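ABC transporter substrate-binding protein-branched chain amino acid transport (Streptococcus pneumoniae, PDB 4GNR) binds isoleucine and probably delivers branched-chain amino acids to the ABC transporter that imports them. Local coordinates at residues L148-D151 / A157-I160. Numbering follows the deposited sequence.
Sequences LYTD and AKGI
The methyl of Ala157 packs against both Thr150 and Asp151. Its CB lies 3.4 Å from the backbone O of Asp151, 3.7 Å from Asp151 CB and 3.8 Å from Thr150 CG2, three neighbours that bring the first turn of the helix against the end of the strand. Thr150 contributes its methyl branch: with CG2 anti to the backbone N, that carbon reaches the helix backbone, 3.7 Å from Ala157 O, a van der Waals approach. At the margin, Lys158 CG passes 4.0 Å from Asp151 O, while NZ makes a weak hydrogen bond to Asn152 O.

Further out, Asp151 OD1 accepts a hydrogen bond from Ala153 N, and Ser154 OG accepts one from Ala157 N, consistent with holding the connection in shape. Pro203 touches both Thr150 and Ala157, and Thr150 pairs through its backbone with strand 171-178.

The closest alpha carbons, Asp151 and Ala157, are 5.6 Å apart. The Ala157 side chain stays about 9 Å from the bound isoleucine, while the preceding Tyr156 lines the pocket. The contact packs the start of helix 155-167 on the end of strand 145-151, within the beta-alpha-beta unit completed by strand 171-178, in a fold of the periplasmic binding protein family.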
ATOM      1  N   LEU A 148      -0.080  21.792   3.902  1.00 10.02           N
ATOM      2  CA  LEU A 148      -0.807  20.505   3.827  1.00  9.87           C
ATOM      3  C   LEU A 148      -1.599  20.593   2.500  1.00 10.05           C
ATOM      4  O   LEU A 148      -2.385  21.543   2.310  1.00 12.30           O
ATOM      5  CB  LEU A 148      -1.702  20.287   5.039  1.00 10.05           C
ATOM      6  CG  LEU A 148      -2.466  18.962   5.117  1.00 10.32           C
ATOM      7  CD1 LEU A 148      -1.528  17.740   5.026  1.00 10.31           C
ATOM      8  CD2 LEU A 148      -3.304  18.919   6.398  1.00 11.51           C
ATOM      9  N   TYR A 149      -1.409  19.605   1.614  1.00  9.36           N
ATOM     10  CA  TYR A 149      -2.015  19.616   0.246  1.00  9.81           C
ATOM     11  C   TYR A 149      -2.557  18.219   0.026  1.00  9.34           C
ATOM     12  O   TYR A 149      -1.800  17.288  -0.176  1.00  9.31           O
ATOM     13  CB  TYR A 149      -0.929  20.068  -0.724  1.00 10.07           C
ATOM     14  CG  TYR A 149      -1.360  20.376  -2.146  1.00 10.75           C
ATOM     15  CD1 TYR A 149      -2.562  20.981  -2.425  1.00 11.63           C
ATOM     16  CD2 TYR A 149      -0.462  20.246  -3.181  1.00 12.22           C
ATOM     17  CE1 TYR A 149      -2.897  21.355  -3.750  1.00 11.28           C
ATOM     18  CE2 TYR A 149      -0.781  20.620  -4.486  1.00 12.22           C
ATOM     19  CZ  TYR A 149      -1.994  21.175  -4.763  1.00 11.92           C
ATOM     20  OH  TYR A 149      -2.316  21.568  -6.042  1.00 13.37           O
ATOM     21  N   THR A 150      -3.876  18.102   0.014  1.00 10.14           N
ATOM     22  CA  THR A 150      -4.521  16.795   0.060  1.00 10.35           C
ATOM     23  C   THR A 150      -5.525  16.483  -1.031  1.00 10.51           C
ATOM     24  O   THR A 150      -6.235  17.377  -1.515  1.00 12.00           O
ATOM     25  CB  THR A 150      -5.320  16.754   1.448  1.00 10.94           C
ATOM     26  OG1 THR A 150      -4.452  17.084   2.535  1.00 12.17           O
ATOM     27  CG2 THR A 150      -5.992  15.438   1.732  1.00 12.96           C
ATOM     28  N   ASP A 151      -5.585  15.196  -1.398  1.00 10.42           N
ATOM     29  CA  ASP A 151      -6.555  14.691  -2.398  1.00 10.99           C
ATOM     30  C   ASP A 151      -7.899  14.695  -1.682  1.00 12.38           C
ATOM     31  O   ASP A 151      -8.220  13.783  -0.921  1.00 12.82           O
ATOM     32  CB  ASP A 151      -6.184  13.271  -2.849  1.00 10.41           C
ATOM     33  CG  ASP A 151      -7.143  12.682  -3.882  1.00 10.98           C
ATOM     34  OD1 ASP A 151      -8.178  13.332  -4.210  1.00 12.22           O
ATOM     35  OD2 ASP A 151      -6.822  11.535  -4.345  1.00 12.30           O
ATOM     36  N   ALA A 157      -6.534   9.797   1.630  1.00 10.59           N
ATOM     37  CA  ALA A 157      -5.798  11.040   1.805  1.00 10.57           C
ATOM     38  C   ALA A 157      -6.354  11.845   2.978  1.00 10.20           C
ATOM     39  O   ALA A 157      -5.623  12.395   3.802  1.00 10.17           O
ATOM     40  CB  ALA A 157      -5.789  11.847   0.516  1.00 11.44           C
ATOM     41  N   LYS A 158      -7.676  11.904   3.044  1.00 10.69           N
ATOM     42  CA  LYS A 158      -8.330  12.635   4.128  1.00 11.57           C
ATOM     43  C   LYS A 158      -8.041  12.043   5.509  1.00 10.29           C
ATOM     44  O   LYS A 158      -7.914  12.785   6.484  1.00 10.90           O
ATOM     45  CB  LYS A 158      -9.821  12.807   3.865  1.00 13.54           C
ATOM     46  CG  LYS A 158     -10.062  13.776   2.685  1.00 15.42           C
ATOM     47  CD  LYS A 158     -11.495  14.084   2.337  1.00 19.35           C
ATOM     48  CE  LYS A 158     -12.214  12.905   1.817  1.00 21.80           C
ATOM     49  NZ  LYS A 158     -13.582  13.309   1.384  1.00 24.77           N
ATOM     50  N   GLY A 159      -7.890  10.724   5.578  1.00 10.10           N
ATOM     51  CA  GLY A 159      -7.563  10.063   6.848  1.00  9.93           C
ATOM     52  C   GLY A 159      -6.154  10.417   7.322  1.00  8.93           C
ATOM     53  O   GLY A 159      -5.924  10.694   8.495  1.00  9.78           O
ATOM     54  N   ILE A 160      -5.197  10.396   6.403  1.00  8.37           N
ATOM     55  CA  ILE A 160      -3.830  10.786   6.742  1.00  7.83           C
ATOM     56  C   ILE A 160      -3.824  12.272   7.176  1.00  8.14           C
ATOM     57  O   ILE A 160      -3.227  12.640   8.183  1.00  8.43           O
ATOM     58  CB  ILE A 160      -2.859  10.543   5.570  1.00  7.72           C
ATOM     59  CG1 ILE A 160      -2.767   9.047   5.267  1.00  8.33           C
ATOM     60  CG2 ILE A 160      -1.492  11.152   5.897  1.00  8.81           C
ATOM     61  CD1 ILE A 160      -1.825   8.717   4.124  1.00 11.46           C
TER